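Local coordinates for uncharacterized protein (Pseudomonas aeruginosa PAO1, PDB 4R1D), which binds calcium and is probably a lipase effector of the H2 type VI secretion system, countered by the immunity protein Tli4, at residues Lys68-Val71 with Trp72-Pro75; Val277-Gly280 with Val281-Ala284; Ala318-Ala321 with Gly322-Glu325; Asp364-Glu367 with Glu368-Asn372; Gly495-Glu498 with Thr499-Thr502. All coordinates share one frame; numbering follows the deposited sequence.

Overall arrangement
The five contacts show how local side-chain chemistry follows place in the fold. Interactions 2 and 5 are buried near the centre of the molecule and touch each other, Val281 packing against Asp497, where a strand of the central parallel sheet runs out beside a tight turn. Interactions 3 and 4 both start short helices with a side-chain cap, lie about 15 Å apart between centres, and pack on helix 400-421, whose His415 bonds to residues of both. Interaction 4 is only partly buried and adds a salt bridge. Interaction 1, its centre about 19 Å from that of the chain, is buried under the partner protein and combines a long charge pair with a beta bulge. All lie away from the calcium site.

Interaction 1: residues Lys68-Val71 with Trp72-Pro75; sequences KSEV and WRPP
Glu70 OE2 has two guanidinium partners: the main one is Arg177 of the partner chain, presumably Tli4, and the distant one is Arg73, just past the end of the strand. Within the chain the bridge is long, Glu70 OE2 standing 3.9 Å from Arg73 NH2, and a matter of charge alone: no N-H is aimed at the oxygen, which stands far off the plane of the guanidinium. The carboxylate and guanidinium planes are nearly perpendicular, at 86°. What touches more closely is aliphatic: Glu70 CG sits over one face of the guanidinium, 3.5 Å from Arg73 NH2. The Glu70 chain, bent at its second torsion (chi2 79°), turns the carboxylate toward the neighbouring protein while its CG covers the arginine. The main partner of Arg73 NH2 is Asp114, which probably helps to fix the guanidinium. Trp72 turns its side chain another way; CG is anti to the backbone N (chi1 -170°), and the indole N-H bonds to the carbonyl of Met58 while the ring meets Trp211 edge-to-face. Two consecutive residues, Val71 and Trp72, lie opposite the single residue Leu62 on strand 62-64, the signature of a classic beta bulge at the edge of this small antiparallel sheet.

Interaction 2: residues Val277-Gly280 with Val281-Ala284; sequences VVHG and VQPA
Strand residues His279 and Gly280 run extended into Val281, where the backbone swings to a left-handed helical conformation (phi 41°, psi 46°) that sends Gln282 back beside the strand's last side chain. The carbonyl oxygen of Gly280 comes 3.0 Å from Gln282 N, but at an angle too poor for a hydrogen bond. Farther on, Pro283 is the centre of an inverse gamma turn, closed by a weak bond of 3.0 Å from Ala284 N to Gln282 O. The main side-chain meeting is between His279 and Gln282, which run alongside each other in the same direction. Gln282 holds CG trans to its own N and stays extended beyond, which carries the amide end over the centre of the imidazole, with the two planes 80° apart. Which of the amide oxygen and nitrogen faces the ring is uncertain, since the amide may well have been built the wrong way round. Val277 CG1 covers the opposite face of the His279 ring, 3.3 Å above the plane and displaced toward the rim. The imidazole is thus clasped from both sides, and its ND1 bonds to Thr254 OG1. Val281 is packed closely against the preceding peptide, its CG2 only 3.1 Å from Gly280 O. The turn leaves strand 274-280 in the parallel sheet, between strands 250-255 and 427-432; helix 258-267 lies alongside His279 and Gln282, while Val281 packs on His255, His535 and Asp497.

Interaction 3: residues Ala318-Ala321 with Gly322-Glu325; sequences ANSA and GALE
The carboxylate of Glu325 is laid with one face over the carbonyl oxygen of Ala321; Ala321 O lies 3.3 Å from Glu325 CD and 3.7 Å from each of Glu325 OE1 and OE2. At the carboxylate's outer end OE2 bonds to the hydroxyl of Ser214 and OE1 to the backbone N-H of Asn215, while Ala321 CB lies 4.0 Å from Glu325 OE2. CG is anti to its own carbonyl carbon (chi1 -81°) and the chain then runs extended, which brings the carboxylate over Ala321 O; Glu325 CG itself comes 3.0 Å from Ala321 O. The same oxygen, Ala321 O, accepts from Glu325 N at 2.9 Å, in a bond that is noticeably bent. One residue earlier the geometry is straighter: Leu324 N donates to Ser320 O with an N-H...O angle of 165°. Ser320 is the N-cap. Ser320 OG, anti to the backbone N, accepts from Ala323 N at 3.0 Å. The methyl of Ala323 lies against this hydroxyl, Ala323 CB being 3.3 Å from Ser320 OG, and Leu324 CD1 packs beside Ala318 O at 3.8 Å. Chemically, the cap gives an acceptor to an N-H of the first helical turn, where backbone acceptors are typically lacking, and the buried serine hydroxyl bonds also to the carbonyl of Leu212. The carbonyl beneath the glutamate might disfavour its negative charge, an effect that the Ser214 and Asn215 donors may offset.

Interaction 4: residues Asp364-Glu367 with Glu368-Asn372; sequences DPYE and EIYKN
Charge comes first: Glu367 OE2 and Lys371 NZ form a salt bridge of 2.7 Å, the oxygen met on its syn side. The two side chains run alongside each other, the glutamate bent at its second torsion and the lysine at its third (chi3 -89°), and Asp409 also pairs with the amine. Hydrogen bonds define the helix. Asp364 is the N-cap; its OD1 accepts from Glu367 N at 3.1 Å, from above the carboxylate plane, while Asp364 N reaches Glu368 OE2 at 3.3 Å, Glu368 OE1 bonding to Gln361 N. Pro365 O takes two donors, Ile369 N and Tyr370 N, both at 2.9 Å; the bonds from Tyr370 N and, to Tyr366 O, from Lys371 N each span five residues, a pi-type turn. A water joins Glu367 O to Asn372 ND2, and Asn372 OD1 bonds to Thr374 OG1. The aromatic contact is an offset edge-to-face pair, Tyr370 edge toward Tyr366 face, with centroids 5.6 Å apart and planes at 81°. Pro365 CB adds an apolar touch, 3.6 Å from Tyr370 CZ. Both tyrosines pack on Ile408 of helix 400-421, the Tyr366 hydroxyl bonding to its His415, while Glu368 and Ile369 turn to Tyr359 of strand 358-359.

Interaction 5: residues Gly495-Glu498 with Thr499-Thr502; sequences GGDE and TVPT
Asp497 and Thr499 form an Asx turn, closed by a bond of 2.9 Å from Thr499 N to Asp497 OD1, within a tight reversal of the chain. The packed part lies on the side of the carboxylate. Asp497 OD1 takes a second donor, Val500 N, at 2.7 Å and almost straight (173°), so that two N-H groups hold the carboxylate in place; chi1 of 69° puts it between the backbone N and the carbonyl carbon, where OD1 meets both N-H groups. Next along the chain, a single bridge pairs Gly496 with Pro501. Here Asp497 N bonds to Val500 O at 3.2 Å and Thr502 N to Gly495 O at 2.9 Å. Gly496 has backbone angles open essentially to glycine alone, which lets the two arms of the reversal close to 4.1 Å between Gly496 CA and Pro501 CA. The looser side holds the partly exposed side chains of Glu498 and Thr499; Glu498 still reaches Arg437 in a salt bridge. A Gly-Asp-x-Thr-Val-Pro sequence and an aspartate bound to histidine are consistent with the acid and base of an alpha/beta hydrolase triad: Asp497 OD2, the oxygen not used by the turn, bonds to His535 ND1.

Interaction 1: residues Lys68-Val71 with Trp72-Pro75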
loop_
_atom_site.group_PDB
_atom_site.type_symbol
_atom_site.label_atom_id
_atom_site.label_comp_id
_atom_site.label_asym_id
_atom_site.label_seq_id
_atom_site.Cartn_x
_atom_site.Cartn_y
_atom_site.Cartn_z
ATOM N N LYS A 68 -14.445 -5.535 -3.059
ATOM C CA LYS A 68 -14.193 -5.957 -1.681
ATOM C C LYS A 68 -13.305 -7.196 -1.507
ATOM O O LYS A 68 -13.115 -7.670 -0.381
ATOM C CB LYS A 68 -15.511 -6.107 -0.890
ATOM C CG LYS A 68 -16.487 -4.951 -1.054
ATOM C CD LYS A 68 -15.856 -3.608 -0.645
ATOM C CE LYS A 68 -16.853 -2.476 -0.714
ATOM N NZ LYS A 68 -16.198 -1.181 -0.371
ATOM N N SER A 69 -12.744 -7.714 -2.597
ATOM C CA SER A 69 -11.874 -8.882 -2.487
ATOM C C SER A 69 -10.504 -8.455 -1.974
ATOM O O SER A 69 -10.109 -7.294 -2.138
ATOM C CB SER A 69 -11.753 -9.637 -3.816
ATOM O OG SER A 69 -11.129 -10.904 -3.614
ATOM N N GLU A 70 -9.801 -9.380 -1.328
ATOM C CA GLU A 70 -8.502 -9.077 -0.718
ATOM C C GLU A 70 -7.414 -8.915 -1.784
ATOM O O GLU A 70 -7.244 -9.792 -2.626
ATOM C CB GLU A 70 -8.103 -10.201 0.243
ATOM C CG GLU A 70 -9.021 -10.395 1.445
ATOM C CD GLU A 70 -10.298 -11.166 1.126
ATOM O OE1 GLU A 70 -10.439 -11.653 -0.014
ATOM O OE2 GLU A 70 -11.159 -11.290 2.029
ATOM N N VAL A 71 -6.676 -7.804 -1.747
ATOM C CA VAL A 71 -5.577 -7.591 -2.684
ATOM C C VAL A 71 -4.232 -7.419 -1.979
ATOM O O VAL A 71 -3.194 -7.381 -2.629
ATOM C CB VAL A 71 -5.816 -6.353 -3.579
ATOM C CG1 VAL A 71 -7.044 -6.567 -4.474
ATOM C CG2 VAL A 71 -5.991 -5.124 -2.723
ATOM N N TRP A 72 -4.248 -7.288 -0.657
ATOM C CA TRP A 72 -2.992 -7.116 0.093
ATOM C C TRP A 72 -3.183 -7.615 1.515
ATOM O O TRP A 72 -4.013 -7.087 2.244
ATOM C CB TRP A 72 -2.553 -5.655 0.148
ATOM C CG TRP A 72 -1.165 -5.519 0.707
ATOM C CD1 TRP A 72 -0.800 -5.019 1.931
ATOM C CD2 TRP A 72 0.045 -5.928 0.062
ATOM N NE1 TRP A 72 0.579 -5.088 2.079
ATOM C CE2 TRP A 72 1.114 -5.645 0.942
ATOM C CE3 TRP A 72 0.328 -6.506 -1.178
ATOM C CZ2 TRP A 72 2.442 -5.910 0.610
ATOM C CZ3 TRP A 72 1.650 -6.764 -1.509
ATOM C CH2 TRP A 72 2.687 -6.473 -0.623
ATOM N N ARG A 73 -2.429 -8.646 1.877
ATOM C CA ARG A 73 -2.484 -9.216 3.213
ATOM C C ARG A 73 -1.157 -9.892 3.550
ATOM O O ARG A 73 -0.999 -11.118 3.446
ATOM C CB ARG A 73 -3.663 -10.163 3.369
ATOM C CG ARG A 73 -4.144 -10.244 4.810
ATOM C CD ARG A 73 -5.417 -11.051 4.929
ATOM N NE ARG A 73 -6.637 -10.274 4.721
ATOM C CZ ARG A 73 -7.825 -10.700 5.134
ATOM N NH1 ARG A 73 -7.898 -11.859 5.776
ATOM N NH2 ARG A 73 -8.920 -9.979 4.936
ATOM N N PRO A 74 -0.193 -9.063 3.950
ATOM C CA PRO A 74 1.197 -9.390 4.270
ATOM C C PRO A 74 1.285 -10.330 5.462
ATOM O O PRO A 74 0.378 -10.354 6.291
ATOM C CB PRO A 74 1.795 -8.028 4.618
ATOM C CG PRO A 74 0.620 -7.206 5.083
ATOM C CD PRO A 74 -0.497 -7.642 4.176
ATOM N N PRO A 75 2.371 -11.106 5.553
ATOM C CA PRO A 75 3.533 -11.118 4.654
ATOM C C PRO A 75 3.267 -11.903 3.381
ATOM O O PRO A 75 2.477 -12.852 3.395
ATOM C CB PRO A 75 4.586 -11.860 5.480
ATOM C CG PRO A 75 3.780 -12.826 6.279
ATOM C CD PRO A 75 2.521 -12.076 6.652
#

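Interaction 2: residues Val277-Gly280 with Val281-Ala284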
loop_
_atom_site.group_PDB
_atom_site.type_symbol
_atom_site.label_atom_id
_atom_site.label_comp_id
_atom_site.label_asym_id
_atom_site.label_seq_id
_atom_site.Cartn_x
_atom_site.Cartn_y
_atom_site.Cartn_z
ATOM N N VAL A 277 3.881 12.453 20.346
ATOM C CA VAL A 277 4.099 11.440 19.323
ATOM C C VAL A 277 5.314 10.584 19.633
ATOM O O VAL A 277 6.390 11.096 19.950
ATOM C CB VAL A 277 4.323 12.109 17.968
ATOM C CG1 VAL A 277 4.598 11.067 16.893
ATOM C CG2 VAL A 277 3.096 12.974 17.596
ATOM N N VAL A 278 5.112 9.272 19.545
ATOM C CA VAL A 278 6.179 8.294 19.528
ATOM C C VAL A 278 6.391 7.832 18.087
ATOM O O VAL A 278 5.445 7.420 17.416
ATOM C CB VAL A 278 5.794 7.092 20.400
ATOM C CG1 VAL A 278 6.689 5.862 20.102
ATOM C CG2 VAL A 278 5.837 7.491 21.874
ATOM N N HIS A 279 7.627 7.935 17.611
ATOM C CA HIS A 279 8.022 7.391 16.313
ATOM C C HIS A 279 9.005 6.242 16.494
ATOM O O HIS A 279 10.022 6.384 17.193
ATOM C CB HIS A 279 8.768 8.436 15.472
ATOM C CG HIS A 279 7.940 9.595 15.009
ATOM N ND1 HIS A 279 6.704 9.453 14.412
ATOM C CD2 HIS A 279 8.232 10.918 14.962
ATOM C CE1 HIS A 279 6.246 10.647 14.067
ATOM N NE2 HIS A 279 7.155 11.552 14.387
ATOM N N GLY A 280 8.732 5.132 15.819
ATOM C CA GLY A 280 9.672 4.027 15.717
ATOM C C GLY A 280 10.136 3.859 14.278
ATOM O O GLY A 280 9.329 3.870 13.345
ATOM N N VAL A 281 11.445 3.719 14.106
ATOM C CA VAL A 281 12.079 3.505 12.803
ATOM C C VAL A 281 11.529 4.318 11.633
ATOM O O VAL A 281 11.321 3.779 10.540
ATOM C CB VAL A 281 12.161 2.000 12.411
ATOM C CG1 VAL A 281 12.909 1.218 13.477
ATOM C CG2 VAL A 281 10.752 1.393 12.142
ATOM N N GLN A 282 11.331 5.616 11.847
ATOM C CA GLN A 282 10.821 6.478 10.791
ATOM C C GLN A 282 11.918 6.750 9.775
ATOM O O GLN A 282 13.010 7.145 10.148
ATOM C CB GLN A 282 10.342 7.822 11.343
ATOM C CG GLN A 282 9.687 8.674 10.260
ATOM C CD GLN A 282 9.244 10.051 10.724
ATOM O OE1 GLN A 282 8.911 10.275 11.908
ATOM N NE2 GLN A 282 9.232 10.991 9.786
ATOM N N PRO A 283 11.625 6.541 8.493
ATOM C CA PRO A 283 12.535 7.014 7.443
ATOM C C PRO A 283 12.210 8.493 7.177
ATOM O O PRO A 283 11.562 8.840 6.177
ATOM C CB PRO A 283 12.153 6.145 6.249
ATOM C CG PRO A 283 10.675 5.893 6.435
ATOM C CD PRO A 283 10.459 5.821 7.946
ATOM N N ALA A 284 12.671 9.350 8.088
ATOM C CA ALA A 284 12.234 10.738 8.183
ATOM C C ALA A 284 12.551 11.490 6.908
ATOM O O ALA A 284 11.790 12.372 6.487
ATOM C CB ALA A 284 12.902 11.427 9.395
#

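Interaction 3: residues Ala318-Ala321 with Gly322-Glu325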
loop_
_atom_site.group_PDB
_atom_site.type_symbol
_atom_site.label_atom_id
_atom_site.label_comp_id
_atom_site.label_asym_id
_atom_site.label_seq_id
_atom_site.Cartn_x
_atom_site.Cartn_y
_atom_site.Cartn_z
ATOM N N ALA A 318 6.200 2.860 -9.020
ATOM C CA ALA A 318 6.307 4.078 -9.825
ATOM C C ALA A 318 4.951 4.721 -10.076
ATOM O O ALA A 318 4.878 5.844 -10.571
ATOM C CB ALA A 318 7.048 3.806 -11.167
ATOM N N ASN A 319 3.882 4.013 -9.717
ATOM C CA ASN A 319 2.516 4.558 -9.813
ATOM C C ASN A 319 1.872 4.925 -8.480
ATOM O O ASN A 319 0.692 5.307 -8.434
ATOM C CB ASN A 319 1.611 3.571 -10.554
ATOM C CG ASN A 319 2.010 3.412 -11.981
ATOM O OD1 ASN A 319 2.401 2.330 -12.412
ATOM N ND2 ASN A 319 1.950 4.501 -12.728
ATOM N N SER A 320 2.644 4.815 -7.405
ATOM C CA SER A 320 2.115 4.992 -6.060
ATOM C C SER A 320 2.837 6.108 -5.330
ATOM O O SER A 320 4.042 6.025 -5.083
ATOM C CB SER A 320 2.237 3.688 -5.264
ATOM O OG SER A 320 2.268 3.954 -3.871
ATOM N N ALA A 321 2.086 7.156 -4.988
ATOM C CA ALA A 321 2.649 8.300 -4.280
ATOM C C ALA A 321 3.148 7.866 -2.910
ATOM O O ALA A 321 4.230 8.262 -2.476
ATOM C CB ALA A 321 1.605 9.442 -4.161
ATOM N N GLY A 322 2.361 7.036 -2.230
ATOM C CA GLY A 322 2.753 6.550 -0.917
ATOM C C GLY A 322 4.077 5.808 -0.941
ATOM O O GLY A 322 4.909 5.980 -0.040
ATOM N N ALA A 323 4.278 4.971 -1.958
ATOM C CA ALA A 323 5.500 4.180 -2.052
ATOM C C ALA A 323 6.682 5.058 -2.441
ATOM O O ALA A 323 7.764 4.960 -1.843
ATOM C CB ALA A 323 5.332 3.034 -3.051
ATOM N N LEU A 324 6.468 5.917 -3.439
ATOM C CA LEU A 324 7.526 6.784 -3.947
ATOM C C LEU A 324 7.972 7.792 -2.906
ATOM O O LEU A 324 9.104 8.275 -2.952
ATOM C CB LEU A 324 7.059 7.550 -5.190
ATOM C CG LEU A 324 7.131 6.757 -6.488
ATOM C CD1 LEU A 324 6.479 7.543 -7.620
ATOM C CD2 LEU A 324 8.578 6.383 -6.832
ATOM N N GLU A 325 7.080 8.126 -1.978
ATOM C CA GLU A 325 7.410 9.103 -0.945
ATOM C C GLU A 325 8.492 8.604 0.011
ATOM O O GLU A 325 9.040 9.379 0.787
ATOM C CB GLU A 325 6.159 9.558 -0.188
ATOM C CG GLU A 325 5.368 10.622 -0.944
ATOM C CD GLU A 325 3.948 10.786 -0.436
ATOM O OE1 GLU A 325 3.616 10.188 0.609
ATOM O OE2 GLU A 325 3.171 11.514 -1.093
#

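Interaction 4: residues Asp364-Glu367 with Glu368-Asn372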
loop_
_atom_site.group_PDB
_atom_site.type_symbol
_atom_site.label_atom_id
_atom_site.label_comp_id
_atom_site.label_asym_id
_atom_site.label_seq_id
_atom_site.Cartn_x
_atom_site.Cartn_y
_atom_site.Cartn_z
ATOM N N ASP A 364 19.737 17.581 -5.680
ATOM C CA ASP A 364 18.425 17.444 -6.311
ATOM C C ASP A 364 18.227 16.034 -6.838
ATOM O O ASP A 364 18.385 15.782 -8.030
ATOM C CB ASP A 364 18.261 18.456 -7.453
ATOM C CG ASP A 364 16.839 18.501 -7.991
ATOM O OD1 ASP A 364 16.045 17.584 -7.673
ATOM O OD2 ASP A 364 16.514 19.446 -8.741
ATOM N N PRO A 365 17.862 15.107 -5.948
ATOM C CA PRO A 365 17.675 13.713 -6.350
ATOM C C PRO A 365 16.513 13.578 -7.315
ATOM O O PRO A 365 16.513 12.652 -8.126
ATOM C CB PRO A 365 17.358 12.993 -5.022
ATOM C CG PRO A 365 16.827 14.068 -4.119
ATOM C CD PRO A 365 17.557 15.337 -4.525
ATOM N N TYR A 366 15.547 14.494 -7.241
ATOM C CA TYR A 366 14.375 14.409 -8.106
ATOM C C TYR A 366 14.752 14.498 -9.580
ATOM O O TYR A 366 14.316 13.666 -10.388
ATOM C CB TYR A 366 13.330 15.467 -7.720
ATOM C CG TYR A 366 13.077 15.474 -6.233
ATOM C CD1 TYR A 366 12.279 14.509 -5.638
ATOM C CD2 TYR A 366 13.681 16.424 -5.410
ATOM C CE1 TYR A 366 12.077 14.501 -4.260
ATOM C CE2 TYR A 366 13.477 16.425 -4.039
ATOM C CZ TYR A 366 12.676 15.463 -3.475
ATOM O OH TYR A 366 12.479 15.471 -2.121
ATOM N N GLU A 367 15.575 15.484 -9.932
ATOM C CA GLU A 367 15.985 15.649 -11.325
ATOM C C GLU A 367 17.205 14.798 -11.672
ATOM O O GLU A 367 17.303 14.248 -12.768
ATOM C CB GLU A 367 16.291 17.121 -11.628
ATOM C CG GLU A 367 15.131 18.078 -11.381
ATOM C CD GLU A 367 13.973 17.869 -12.339
ATOM O OE1 GLU A 367 14.218 17.466 -13.494
ATOM O OE2 GLU A 367 12.817 18.109 -11.930
ATOM N N GLU A 368 18.139 14.698 -10.733
ATOM C CA GLU A 368 19.391 13.991 -10.985
ATOM C C GLU A 368 19.249 12.475 -11.067
ATOM O O GLU A 368 19.986 11.814 -11.787
ATOM C CB GLU A 368 20.431 14.354 -9.927
ATOM C CG GLU A 368 20.777 15.825 -9.890
ATOM C CD GLU A 368 21.957 16.080 -8.995
ATOM O OE1 GLU A 368 22.990 15.411 -9.196
ATOM O OE2 GLU A 368 21.841 16.906 -8.072
ATOM N N ILE A 369 18.293 11.924 -10.331
ATOM C CA ILE A 369 18.154 10.472 -10.242
ATOM C C ILE A 369 16.750 10.005 -10.621
ATOM O O ILE A 369 16.588 9.199 -11.535
ATOM C CB ILE A 369 18.484 9.980 -8.822
ATOM C CG1 ILE A 369 19.910 10.392 -8.438
ATOM C CG2 ILE A 369 18.348 8.478 -8.727
ATOM C CD1 ILE A 369 20.272 10.131 -6.969
ATOM N N TYR A 370 15.733 10.527 -9.937
ATOM C CA TYR A 370 14.385 9.949 -10.064
ATOM C C TYR A 370 13.755 10.101 -11.452
ATOM O O TYR A 370 13.126 9.170 -11.939
ATOM C CB TYR A 370 13.427 10.471 -8.979
ATOM C CG TYR A 370 13.982 10.363 -7.585
ATOM C CD1 TYR A 370 14.950 9.416 -7.279
ATOM C CD2 TYR A 370 13.541 11.214 -6.568
ATOM C CE1 TYR A 370 15.482 9.317 -5.999
ATOM C CE2 TYR A 370 14.061 11.128 -5.286
ATOM C CZ TYR A 370 15.038 10.180 -5.008
ATOM O OH TYR A 370 15.558 10.093 -3.737
ATOM N N LYS A 371 13.929 11.265 -12.079
ATOM C CA LYS A 371 13.416 11.494 -13.430
ATOM C C LYS A 371 14.456 11.210 -14.521
ATOM O O LYS A 371 14.126 11.177 -15.708
ATOM C CB LYS A 371 12.858 12.918 -13.568
ATOM C CG LYS A 371 11.614 13.160 -12.707
ATOM C CD LYS A 371 10.843 14.402 -13.141
ATOM C CE LYS A 371 11.354 15.634 -12.439
ATOM N NZ LYS A 371 10.564 16.860 -12.761
ATOM N N ASN A 372 15.705 11.008 -14.118
ATOM C CA ASN A 372 16.769 10.674 -15.071
ATOM C C ASN A 372 16.485 9.356 -15.798
ATOM O O ASN A 372 16.217 8.335 -15.160
ATOM C CB ASN A 372 18.107 10.601 -14.339
ATOM C CG ASN A 372 19.280 10.366 -15.276
ATOM O OD1 ASN A 372 19.463 9.265 -15.793
ATOM N ND2 ASN A 372 20.100 11.396 -15.473
HETATM O O HOH W 1 19.047 13.939 -15.175
#

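Interaction 5: residues Gly495-Glu498 with Thr499-Thr502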
loop_
_atom_site.group_PDB
_atom_site.type_symbol
_atom_site.label_atom_id
_atom_site.label_comp_id
_atom_site.label_asym_id
_atom_site.label_seq_id
_atom_site.Cartn_x
_atom_site.Cartn_y
_atom_site.Cartn_z
ATOM N N GLY A 495 25.165 2.107 8.021
ATOM C CA GLY A 495 24.291 1.048 8.509
ATOM C C GLY A 495 22.820 1.455 8.566
ATOM O O GLY A 495 22.391 2.375 7.878
ATOM N N GLY A 496 22.057 0.778 9.420
ATOM C CA GLY A 496 20.658 1.123 9.605
ATOM C C GLY A 496 19.905 -0.033 10.226
ATOM O O GLY A 496 20.420 -0.708 11.126
ATOM N N ASP A 497 18.685 -0.267 9.751
ATOM C CA ASP A 497 17.883 -1.366 10.277
ATOM C C ASP A 497 17.438 -2.315 9.165
ATOM O O ASP A 497 16.489 -3.067 9.343
ATOM C CB ASP A 497 16.673 -0.827 11.056
ATOM C CG ASP A 497 15.646 -0.152 10.154
ATOM O OD1 ASP A 497 15.808 -0.235 8.924
ATOM O OD2 ASP A 497 14.672 0.442 10.671
ATOM N N GLU A 498 18.149 -2.269 8.033
ATOM C CA GLU A 498 17.889 -3.079 6.836
ATOM C C GLU A 498 17.081 -2.299 5.810
ATOM O O GLU A 498 17.305 -2.425 4.608
ATOM C CB GLU A 498 17.192 -4.413 7.142
ATOM C CG GLU A 498 17.900 -5.260 8.179
ATOM C CD GLU A 498 18.435 -6.554 7.625
ATOM O OE1 GLU A 498 17.742 -7.182 6.788
ATOM O OE2 GLU A 498 19.550 -6.938 8.042
ATOM N N THR A 499 16.148 -1.485 6.291
ATOM C CA THR A 499 15.292 -0.713 5.393
ATOM C C THR A 499 15.543 0.789 5.462
ATOM O O THR A 499 15.483 1.468 4.440
ATOM C CB THR A 499 13.807 -0.993 5.660
ATOM O OG1 THR A 499 13.482 -2.283 5.146
ATOM C CG2 THR A 499 12.931 0.056 4.969
ATOM N N VAL A 500 15.823 1.295 6.661
ATOM C CA VAL A 500 16.095 2.718 6.866
ATOM C C VAL A 500 17.571 2.923 7.238
ATOM O O VAL A 500 17.998 2.521 8.309
ATOM C CB VAL A 500 15.195 3.283 7.990
ATOM C CG1 VAL A 500 15.511 4.762 8.294
ATOM C CG2 VAL A 500 13.709 3.116 7.607
ATOM N N PRO A 501 18.351 3.540 6.341
ATOM C CA PRO A 501 19.754 3.820 6.695
ATOM C C PRO A 501 19.795 4.770 7.875
ATOM O O PRO A 501 18.907 5.598 8.034
ATOM C CB PRO A 501 20.296 4.523 5.451
ATOM C CG PRO A 501 19.460 3.957 4.330
ATOM C CD PRO A 501 18.070 3.821 4.922
ATOM N N THR A 502 20.827 4.661 8.697
ATOM C CA THR A 502 20.980 5.566 9.818
ATOM C C THR A 502 20.897 7.043 9.370
ATOM O O THR A 502 20.381 7.888 10.099
ATOM C CB THR A 502 22.301 5.259 10.567
ATOM O OG1 THR A 502 22.334 3.860 10.895
ATOM C CG2 THR A 502 22.404 6.070 11.848
#